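Local coordinates for protein RNase III inhibitor (Mycobacterium tuberculosis, PDB 5M3I) that is of unspecified function but carries a macro domain, a compact fold of helices packed around a mixed beta-sheet, at residues D18-D23 with L43-R48; V28-C33 with A122-G127; G68-V73 with I85-K90. All coordinates share one frame; numbering follows the deposited sequence. Where two conformers were deposited one is given.

Interaction 1 of 3, residues D18-D23 with L43-R48; sequences DLLRAD and LQFKRR
Leu20 and Leu19, on a short 3-10 turn in the loop between strands 12-14 and 26-31, pack against Phe45 of helix 40-48 over one face of the macro-domain sheet. The contact across the two segments is apolar. A CH-pi contact is made by Leu20: CD1 sits over one face of the Phe45 ring, 4.2 Å from the centroid and 25° off the normal, displaced toward the CE2 rim. The Leu19 side chain crosses that of Phe45 at about a right angle. With CG anti to the backbone N (chi1 -174°), Leu19 brings CD2, oblique to the ring, to 3.7 Å from Phe45 CZ.

The second branch of Leu20 rests on the helix itself. CD2 lies 3.6 Å from the backbone O of Gln44 and also touches Gln44 CB and Arg48 CB, one turn apart, so the leucine straddles the helix surface with one methyl on the ring and the other on the backbone.

Deeper in, Leu19 reaches Ala122 and Pro124, and Phe45 touches Leu27 and Asn29, which ties loop and helix to the sheet. Polar bonding shapes the loop locally: Asp18 forms an Asx turn, in which its OD1 accepts from Leu20 N at 3.1 Å, the donor lying above the carboxylate plane, with an N-H...O angle of 149°.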
loop_
_atom_site.group_PDB
_atom_site.type_symbol
_atom_site.label_atom_id
_atom_site.label_comp_id
_atom_site.label_asym_id
_atom_site.label_seq_id
_atom_site.Cartn_x
_atom_site.Cartn_y
_atom_site.Cartn_z
ATOM N N ASP A 18 0.352 1.603 -14.914
ATOM C CA ASP A 18 0.952 0.654 -14.016
ATOM C C ASP A 18 1.462 1.407 -12.781
ATOM O O ASP A 18 2.415 2.173 -12.865
ATOM C CB ASP A 18 2.109 -0.058 -14.741
ATOM C CG ASP A 18 2.801 -1.126 -13.879
ATOM O OD1 ASP A 18 2.308 -1.465 -12.746
ATOM O OD2 ASP A 18 3.838 -1.649 -14.377
ATOM N N LEU A 19 0.850 1.116 -11.636
ATOM C CA LEU A 19 1.291 1.666 -10.369
ATOM C C LEU A 19 2.795 1.537 -10.118
ATOM O O LEU A 19 3.395 2.455 -9.571
ATOM C CB LEU A 19 0.516 1.058 -9.203
ATOM C CG LEU A 19 0.855 1.709 -7.858
ATOM C CD1 LEU A 19 -0.361 1.864 -6.964
ATOM C CD2 LEU A 19 1.909 0.911 -7.105
ATOM N N LEU A 20 3.392 0.407 -10.466
ATOM C CA LEU A 20 4.825 0.211 -10.233
ATOM C C LEU A 20 5.730 1.164 -11.021
ATOM O O LEU A 20 6.901 1.336 -10.668
ATOM C CB LEU A 20 5.243 -1.224 -10.501
ATOM C CG LEU A 20 4.982 -2.168 -9.319
ATOM C CD1 LEU A 20 3.503 -2.416 -9.176
ATOM C CD2 LEU A 20 5.680 -3.486 -9.525
ATOM N N ARG A 21 5.194 1.824 -12.042
ATOM C CA ARG A 21 5.965 2.830 -12.779
ATOM C C ARG A 21 5.677 4.236 -12.323
ATOM O O ARG A 21 6.068 5.197 -12.975
ATOM C CB ARG A 21 5.723 2.654 -14.282
ATOM C CG ARG A 21 6.329 1.336 -14.773
ATOM C CD ARG A 21 6.339 1.179 -16.284
ATOM N NE ARG A 21 7.680 0.792 -16.740
ATOM C CZ ARG A 21 8.645 1.632 -17.155
ATOM N NH1 ARG A 21 8.459 2.963 -17.217
ATOM N NH2 ARG A 21 9.822 1.129 -17.529
ATOM N N ALA A 22 4.966 4.381 -11.218
ATOM C CA ALA A 22 4.675 5.706 -10.699
ATOM C C ALA A 22 5.976 6.408 -10.342
ATOM O O ALA A 22 6.926 5.787 -9.850
ATOM C CB ALA A 22 3.766 5.624 -9.500
ATOM N N ASP A 23 6.004 7.704 -10.597
ATOM C CA ASP A 23 7.170 8.521 -10.304
ATOM C C ASP A 23 6.986 9.151 -8.921
ATOM O O ASP A 23 6.835 10.370 -8.791
ATOM C CB ASP A 23 7.330 9.600 -11.397
ATOM C CG ASP A 23 8.585 10.446 -11.214
ATOM O OD1 ASP A 23 9.635 9.906 -10.773
ATOM O OD2 ASP A 23 8.510 11.659 -11.501
ATOM N N LEU A 43 1.792 -9.748 -6.527
ATOM C CA LEU A 43 2.678 -10.575 -7.353
ATOM C C LEU A 43 3.671 -9.700 -8.100
ATOM O O LEU A 43 4.857 -10.022 -8.158
ATOM C CB LEU A 43 1.900 -11.446 -8.335
ATOM C CG LEU A 43 2.727 -12.379 -9.246
ATOM C CD1 LEU A 43 3.613 -13.342 -8.445
ATOM C CD2 LEU A 43 1.781 -13.164 -10.155
ATOM N N GLN A 44 3.193 -8.602 -8.694
ATOM C CA GLN A 44 4.081 -7.709 -9.446
ATOM C C GLN A 44 5.137 -7.117 -8.519
ATOM O O GLN A 44 6.293 -7.024 -8.876
ATOM C CB GLN A 44 3.280 -6.620 -10.159
ATOM C CG GLN A 44 2.390 -7.212 -11.269
ATOM C CD GLN A 44 3.185 -8.007 -12.318
ATOM O OE1 GLN A 44 3.861 -7.425 -13.157
ATOM N NE2 GLN A 44 3.113 -9.331 -12.270
ATOM N N PHE A 45 4.742 -6.745 -7.298
ATOM C CA PHE A 45 5.722 -6.249 -6.308
ATOM C C PHE A 45 6.771 -7.306 -5.929
ATOM O O PHE A 45 7.956 -6.988 -5.796
ATOM C CB PHE A 45 5.050 -5.737 -5.043
ATOM C CG PHE A 45 4.588 -4.302 -5.117
ATOM C CD1 PHE A 45 5.452 -3.253 -4.766
ATOM C CD2 PHE A 45 3.250 -3.978 -5.447
ATOM C CE1 PHE A 45 5.009 -1.946 -4.775
ATOM C CE2 PHE A 45 2.819 -2.650 -5.462
ATOM C CZ PHE A 45 3.702 -1.638 -5.126
ATOM N N LYS A 46 6.352 -8.552 -5.782
ATOM C CA LYS A 46 7.293 -9.638 -5.497
ATOM C C LYS A 46 8.337 -9.813 -6.614
ATOM O O LYS A 46 9.520 -10.019 -6.358
ATOM C CB LYS A 46 6.524 -10.934 -5.243
ATOM C CG LYS A 46 7.364 -12.157 -4.920
ATOM C CD LYS A 46 6.477 -13.402 -4.805
ATOM C CE LYS A 46 7.307 -14.670 -4.668
ATOM N NZ LYS A 46 6.471 -15.910 -4.620
ATOM N N ARG A 47 7.898 -9.716 -7.852
ATOM C CA ARG A 47 8.776 -9.930 -8.999
ATOM C C ARG A 47 9.784 -8.785 -9.151
ATOM O O ARG A 47 10.913 -8.996 -9.567
ATOM C CB ARG A 47 7.953 -10.145 -10.288
ATOM C CG ARG A 47 7.009 -11.379 -10.208
ATOM C CD ARG A 47 6.751 -12.240 -11.507
ATOM N NE ARG A 47 7.167 -11.530 -12.726
ATOM C CZ ARG A 47 8.307 -11.711 -13.412
ATOM N NH1 ARG A 47 9.250 -12.573 -13.022
ATOM N NH2 ARG A 47 8.510 -10.980 -14.512
ATOM N N ARG A 48 9.366 -7.587 -8.818
ATOM C CA ARG A 48 10.235 -6.422 -8.932
ATOM C C ARG A 48 11.174 -6.246 -7.736
ATOM O O ARG A 48 12.263 -5.772 -7.918
ATOM C CB ARG A 48 9.356 -5.178 -9.119
ATOM C CG ARG A 48 10.095 -3.877 -9.309
ATOM C CD ARG A 48 10.808 -3.787 -10.656
ATOM N NE ARG A 48 11.508 -2.512 -10.662
ATOM C CZ ARG A 48 12.661 -2.263 -10.037
ATOM N NH1 ARG A 48 13.334 -3.209 -9.376
ATOM N NH2 ARG A 48 13.168 -1.045 -10.093
#

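Interaction 2 of 3, residues V28-C33 with A122-G127; sequences VNTVNC and AVPPLG
Val28 and Ala122 join neighbouring parallel strands, 26-31 and 120-123, in the middle of the macro-domain sheet. The backbone N of Val28 donates to Ala122 O at 2.9 Å, with an N-H...O angle of 164°. Beyond this bond segment 122-127 leaves the sheet through Pro124 and an inverse gamma turn centred on Pro125, and side chains take over the contact.

Val28 divides its branches between partners. CG1, anti to the backbone N (chi1 180°), faces Pro124 CD and Leu126 CD2, whereas CG2, anti to the carbonyl carbon, lies alongside Val123 CG2 at 4.2 Å, the two valines pointing the same way. The Pro124 ring crosses Val28 at about a right angle, and its CD comes within 3.2 Å of Val28 O.

Thr30 has OG1 between the backbone N and the carbonyl carbon (chi1 47°), which leaves CG2 anti to the carbonyl carbon and directed at Leu126. Its methyl meets Leu126 CD2 obliquely at 3.3 Å, tighter than usual van der Waals contact, and touches Pro124 CG more loosely at 4.1 Å.

Leu142 of helix 135-147 packs on Val123 and Leu126, while Phe87 of strand 83-88 touches Val28 and Leu126. Between these segments a single backbone bond marks the end of the strand pairing; beyond it, where proline has no N-H to offer, the contact is apolar packing of methyls and the Pro124 ring.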
loop_
_atom_site.group_PDB
_atom_site.type_symbol
_atom_site.label_atom_id
_atom_site.label_comp_id
_atom_site.label_asym_id
_atom_site.label_seq_id
_atom_site.Cartn_x
_atom_site.Cartn_y
_atom_site.Cartn_z
ATOM N N VAL A 28 2.586 2.021 -2.451
ATOM C CA VAL A 28 1.821 1.137 -1.581
ATOM C C VAL A 28 1.418 -0.185 -2.270
ATOM O O VAL A 28 0.944 -0.215 -3.405
ATOM C CB VAL A 28 0.578 1.820 -1.064
ATOM C CG1 VAL A 28 -0.212 0.877 -0.159
ATOM C CG2 VAL A 28 0.934 3.102 -0.334
ATOM N N ASN A 29 1.677 -1.278 -1.577
ATOM C CA ASN A 29 1.321 -2.614 -1.987
ATOM C C ASN A 29 0.224 -3.121 -1.014
ATOM O O ASN A 29 0.150 -2.653 0.113
ATOM C CB ASN A 29 2.571 -3.484 -1.907
ATOM C CG ASN A 29 2.359 -4.905 -2.406
ATOM O OD1 ASN A 29 1.423 -5.196 -3.143
ATOM N ND2 ASN A 29 3.225 -5.806 -1.964
ATOM N N THR A 30 -0.660 -3.999 -1.483
ATOM C CA THR A 30 -1.723 -4.579 -0.658
ATOM C C THR A 30 -1.335 -6.005 -0.381
ATOM O O THR A 30 -1.057 -6.765 -1.327
ATOM C CB THR A 30 -3.103 -4.575 -1.359
ATOM O OG1 THR A 30 -2.997 -5.055 -2.699
ATOM C CG2 THR A 30 -3.616 -3.156 -1.430
ATOM N N VAL A 31 -1.312 -6.368 0.896
ATOM C CA VAL A 31 -0.837 -7.683 1.306
ATOM C C VAL A 31 -1.753 -8.352 2.314
ATOM O O VAL A 31 -2.615 -7.714 2.932
ATOM C CB VAL A 31 0.574 -7.629 1.943
ATOM C CG1 VAL A 31 1.563 -7.081 0.953
ATOM C CG2 VAL A 31 0.602 -6.814 3.228
ATOM N N ASN A 32 -1.550 -9.667 2.421
ATOM C CA ASN A 32 -2.074 -10.475 3.479
ATOM C C ASN A 32 -0.992 -10.659 4.562
ATOM O O ASN A 32 0.163 -10.293 4.338
ATOM C CB ASN A 32 -2.542 -11.846 2.945
ATOM C CG ASN A 32 -1.444 -12.644 2.287
ATOM O OD1 ASN A 32 -0.480 -13.096 2.936
ATOM N ND2 ASN A 32 -1.569 -12.825 0.957
ATOM N N CYS A 33 -1.400 -11.226 5.704
ATOM C CA CYS A 33 -0.529 -11.431 6.860
ATOM C C CYS A 33 0.144 -12.821 6.941
ATOM O O CYS A 33 0.780 -13.120 7.933
ATOM C CB CYS A 33 -1.301 -11.160 8.172
ATOM S SG CYS A 33 -1.989 -9.477 8.326
ATOM N N ALA A 122 2.108 6.594 -4.256
ATOM C CA ALA A 122 1.144 6.020 -5.211
ATOM C C ALA A 122 0.412 4.943 -4.480
ATOM O O ALA A 122 1.046 4.061 -3.850
ATOM C CB ALA A 122 1.836 5.447 -6.435
ATOM N N VAL A 123 -0.910 4.959 -4.609
ATOM C CA VAL A 123 -1.779 4.060 -3.856
ATOM C C VAL A 123 -2.720 3.278 -4.804
ATOM O O VAL A 123 -3.341 3.888 -5.666
ATOM C CB VAL A 123 -2.627 4.878 -2.881
ATOM C CG1 VAL A 123 -3.375 3.960 -1.982
ATOM C CG2 VAL A 123 -1.734 5.814 -2.050
ATOM N N PRO A 124 -2.808 1.949 -4.659
ATOM C CA PRO A 124 -3.720 1.134 -5.437
ATOM C C PRO A 124 -5.087 1.104 -4.810
ATOM O O PRO A 124 -5.264 1.628 -3.720
ATOM C CB PRO A 124 -3.100 -0.258 -5.357
ATOM C CG PRO A 124 -2.460 -0.263 -4.023
ATOM C CD PRO A 124 -1.947 1.121 -3.801
ATOM N N PRO A 125 -6.056 0.485 -5.475
ATOM C CA PRO A 125 -7.403 0.468 -4.923
ATOM C C PRO A 125 -7.536 -0.602 -3.827
ATOM O O PRO A 125 -7.977 -1.722 -4.073
ATOM C CB PRO A 125 -8.292 0.190 -6.153
ATOM C CG PRO A 125 -7.405 -0.371 -7.195
ATOM C CD PRO A 125 -5.979 -0.074 -6.842
ATOM N N LEU A 126 -7.211 -0.213 -2.608
ATOM C CA LEU A 126 -6.991 -1.120 -1.507
ATOM C C LEU A 126 -8.201 -2.019 -1.231
ATOM O O LEU A 126 -9.281 -1.531 -0.943
ATOM C CB LEU A 126 -6.694 -0.328 -0.236
ATOM C CG LEU A 126 -5.558 0.660 -0.198
ATOM C CD1 LEU A 126 -5.561 1.365 1.144
ATOM C CD2 LEU A 126 -4.230 -0.059 -0.402
ATOM N N GLY A 127 -7.991 -3.326 -1.319
ATOM C CA GLY A 127 -9.025 -4.275 -1.036
ATOM C C GLY A 127 -10.168 -4.389 -2.050
ATOM O O GLY A 127 -11.140 -5.093 -1.788
#

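Interaction 3 of 3, residues G68-V73 with I85-K90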
loop_
_atom_site.group_PDB
_atom_site.type_symbol
_atom_site.label_atom_id
_atom_site.label_comp_id
_atom_site.label_asym_id
_atom_site.label_seq_id
_atom_site.Cartn_x
_atom_site.Cartn_y
_atom_site.Cartn_z
ATOM N N GLY A 68 -3.568 -3.045 10.431
ATOM C CA GLY A 68 -3.508 -1.743 11.081
ATOM C C GLY A 68 -2.091 -1.204 11.217
ATOM O O GLY A 68 -1.884 -0.163 11.832
ATOM N N LYS A 69 -1.135 -1.921 10.662
ATOM C CA LYS A 69 0.265 -1.611 10.781
ATOM C C LYS A 69 0.927 -1.825 9.408
ATOM O O LYS A 69 0.877 -2.903 8.855
ATOM C CB LYS A 69 0.860 -2.516 11.855
ATOM C CG LYS A 69 2.365 -2.477 12.040
ATOM C CD LYS A 69 2.707 -3.086 13.418
ATOM C CE LYS A 69 3.961 -3.956 13.414
ATOM N NZ LYS A 69 5.207 -3.130 13.470
ATOM N N MET A 70 1.532 -0.778 8.877
ATOM C CA MET A 70 2.286 -0.897 7.674
ATOM C C MET A 70 3.537 -1.737 7.926
ATOM O O MET A 70 4.166 -1.599 8.987
ATOM C CB MET A 70 2.676 0.506 7.158
ATOM C CG MET A 70 1.517 1.467 6.817
ATOM S SD MET A 70 0.289 0.828 5.636
ATOM C CE MET A 70 -0.887 0.058 6.767
ATOM N N PHE A 71 3.916 -2.551 6.943
ATOM C CA PHE A 71 5.231 -3.135 6.899
ATOM C C PHE A 71 6.082 -2.456 5.822
ATOM O O PHE A 71 5.839 -2.636 4.618
ATOM C CB PHE A 71 5.127 -4.625 6.667
ATOM C CG PHE A 71 6.442 -5.331 6.708
ATOM C CD1 PHE A 71 7.118 -5.486 7.923
ATOM C CD2 PHE A 71 7.022 -5.788 5.549
ATOM C CE1 PHE A 71 8.360 -6.098 7.967
ATOM C CE2 PHE A 71 8.275 -6.403 5.581
ATOM C CZ PHE A 71 8.942 -6.568 6.790
ATOM N N VAL A 72 7.063 -1.650 6.238
ATOM C CA VAL A 72 7.756 -0.749 5.320
ATOM C C VAL A 72 9.148 -1.268 5.018
ATOM O O VAL A 72 9.858 -1.638 5.927
ATOM C CB VAL A 72 7.867 0.674 5.920
ATOM C CG1 VAL A 72 8.475 1.647 4.917
ATOM C CG2 VAL A 72 6.481 1.183 6.310
ATOM N N VAL A 73 9.550 -1.231 3.765
ATOM C CA VAL A 73 10.889 -1.632 3.357
ATOM C C VAL A 73 11.496 -0.558 2.432
ATOM O O VAL A 73 10.807 -0.004 1.576
ATOM C CB VAL A 73 10.844 -2.993 2.621
ATOM C CG1 VAL A 73 12.250 -3.475 2.325
ATOM C CG2 VAL A 73 10.143 -4.090 3.440
ATOM N N ILE A 85 5.550 0.467 0.921
ATOM C CA ILE A 85 4.687 0.414 2.093
ATOM C C ILE A 85 3.681 -0.695 1.844
ATOM O O ILE A 85 2.763 -0.561 1.035
ATOM C CB ILE A 85 3.985 1.737 2.306
ATOM C CG1 ILE A 85 5.019 2.862 2.396
ATOM C CG2 ILE A 85 3.141 1.676 3.567
ATOM C CD1 ILE A 85 4.428 4.259 2.388
ATOM N N ASN A 86 3.876 -1.816 2.529
ATOM C CA ASN A 86 2.990 -2.956 2.398
ATOM C C ASN A 86 1.847 -2.774 3.359
ATOM O O ASN A 86 2.032 -2.814 4.562
ATOM C CB ASN A 86 3.731 -4.242 2.685
ATOM C CG ASN A 86 4.805 -4.520 1.652
ATOM O OD1 ASN A 86 4.506 -4.957 0.543
ATOM N ND2 ASN A 86 6.071 -4.316 2.025
ATOM N N PHE A 87 0.657 -2.576 2.808
ATOM C CA PHE A 87 -0.570 -2.256 3.566
ATOM C C PHE A 87 -1.386 -3.534 3.683
ATOM O O PHE A 87 -1.845 -4.067 2.674
ATOM C CB PHE A 87 -1.323 -1.218 2.741
ATOM C CG PHE A 87 -2.487 -0.602 3.392
ATOM C CD1 PHE A 87 -3.519 -1.383 3.885
ATOM C CD2 PHE A 87 -2.570 0.758 3.496
ATOM C CE1 PHE A 87 -4.592 -0.798 4.484
ATOM C CE2 PHE A 87 -3.617 1.348 4.147
ATOM C CZ PHE A 87 -4.661 0.561 4.598
ATOM N N PRO A 88 -1.564 -4.069 4.921
ATOM C CA PRO A 88 -2.375 -5.307 5.027
ATOM C C PRO A 88 -3.843 -5.055 4.820
ATOM O O PRO A 88 -4.428 -4.296 5.538
ATOM C CB PRO A 88 -2.083 -5.797 6.460
ATOM C CG PRO A 88 -0.708 -5.203 6.763
ATOM C CD PRO A 88 -0.841 -3.815 6.190
ATOM N N THR A 89 -4.411 -5.679 3.803
ATOM C CA THR A 89 -5.813 -5.548 3.493
ATOM C C THR A 89 -6.561 -6.828 3.902
ATOM O O THR A 89 -7.780 -6.853 3.842
ATOM C CB THR A 89 -6.022 -5.306 1.990
ATOM O OG1 THR A 89 -5.368 -6.346 1.241
ATOM C CG2 THR A 89 -5.451 -4.012 1.602
ATOM N N LYS A 90 -5.824 -7.868 4.278
ATOM C CA LYS A 90 -6.388 -9.162 4.654
ATOM C C LYS A 90 -5.503 -9.825 5.688
ATOM O O LYS A 90 -4.249 -9.569 5.731
ATOM C CB LYS A 90 -6.362 -10.129 3.459
ATOM C CG LYS A 90 -7.269 -9.810 2.325
ATOM C CD LYS A 90 -7.023 -10.811 1.201
ATOM C CE LYS A 90 -8.046 -10.687 0.082
ATOM N NZ LYS A 90 -8.550 -12.036 -0.298
#
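The Phe87 ring carries the methyl of Met70 on one face: CE lies 3.9 Å from the ring centroid and 17° off the normal, a CH-pi contact shifted toward the rim. The sulfur sits more obliquely, with SD 3.6 Å from Phe87 CD2, in a Met-aromatic contact. The Phe71 ring, by contrast, meets Asn86 ND2 at its edge, near the ring plane. Phe71 and Asn86 lie side by side and point the same way, with ring and amide planes 32° apart.

Met70 reaches Phe87 through a folded chain. Bends at chi2 (-55°) and chi3 bring its sulfur against Ile85 CG2, at 3.6 Å, as well as the ring, and its methyl also touches Pro88 CD. On the same face Val72 meets Ile85 more loosely.

The backbones form an antiparallel hairpin. Phe71 and Asn86 are a hydrogen-bonded pair: Phe71 N donates to Asn86 O at 3.0 Å, and Asn86 N returns a bond of equal length to Phe71 O. The amide of Asn86 adds a third bond, ND2 to Phe71 O at 3.1 Å, with the acceptor close to the amide plane. Phe71 O is thus gripped by two N-H groups arriving from opposite faces of its carbonyl plane. The other end of the amide, OD1, accepts from Asn29 ND2, so both ends of this buried amide are bonded, which fixes which end is N and which is O and restrains its rotation.

Within this chain, strand 71-74 is an outermost strand, and strand 83-88 separates it from the parallel strand 26-31. Leu109 of helix 99-115 packs on Met70 and Ile85, while helix 50-61 covers the other face, with Tyr56 and Ala59 against Phe71 and Met52 against Asn86.

Interaction 2 lies closest to the centre of the chain and is largely buried, whereas interactions 1 and 3 are partly buried, interaction 1 over a face of the sheet, farther from the chain centre, and interaction 3 at an outermost strand. Interactions 2 and 3 adjoin through neighbouring strands 26-31 and 83-88: Asn29 O and Phe87 N are a probable hydrogen bond at 2.7 Å. Interaction 1 touches interaction 2 through Leu19 and Phe45, but not interaction 3. Their chemistry follows position. The loop-to-helix contact is apolar across its segments, the parallel strand pair combines one backbone bond with methyl packing, and the hairpin adds paired backbone bonds and an asparagine amide to methionine packing on an aromatic ring.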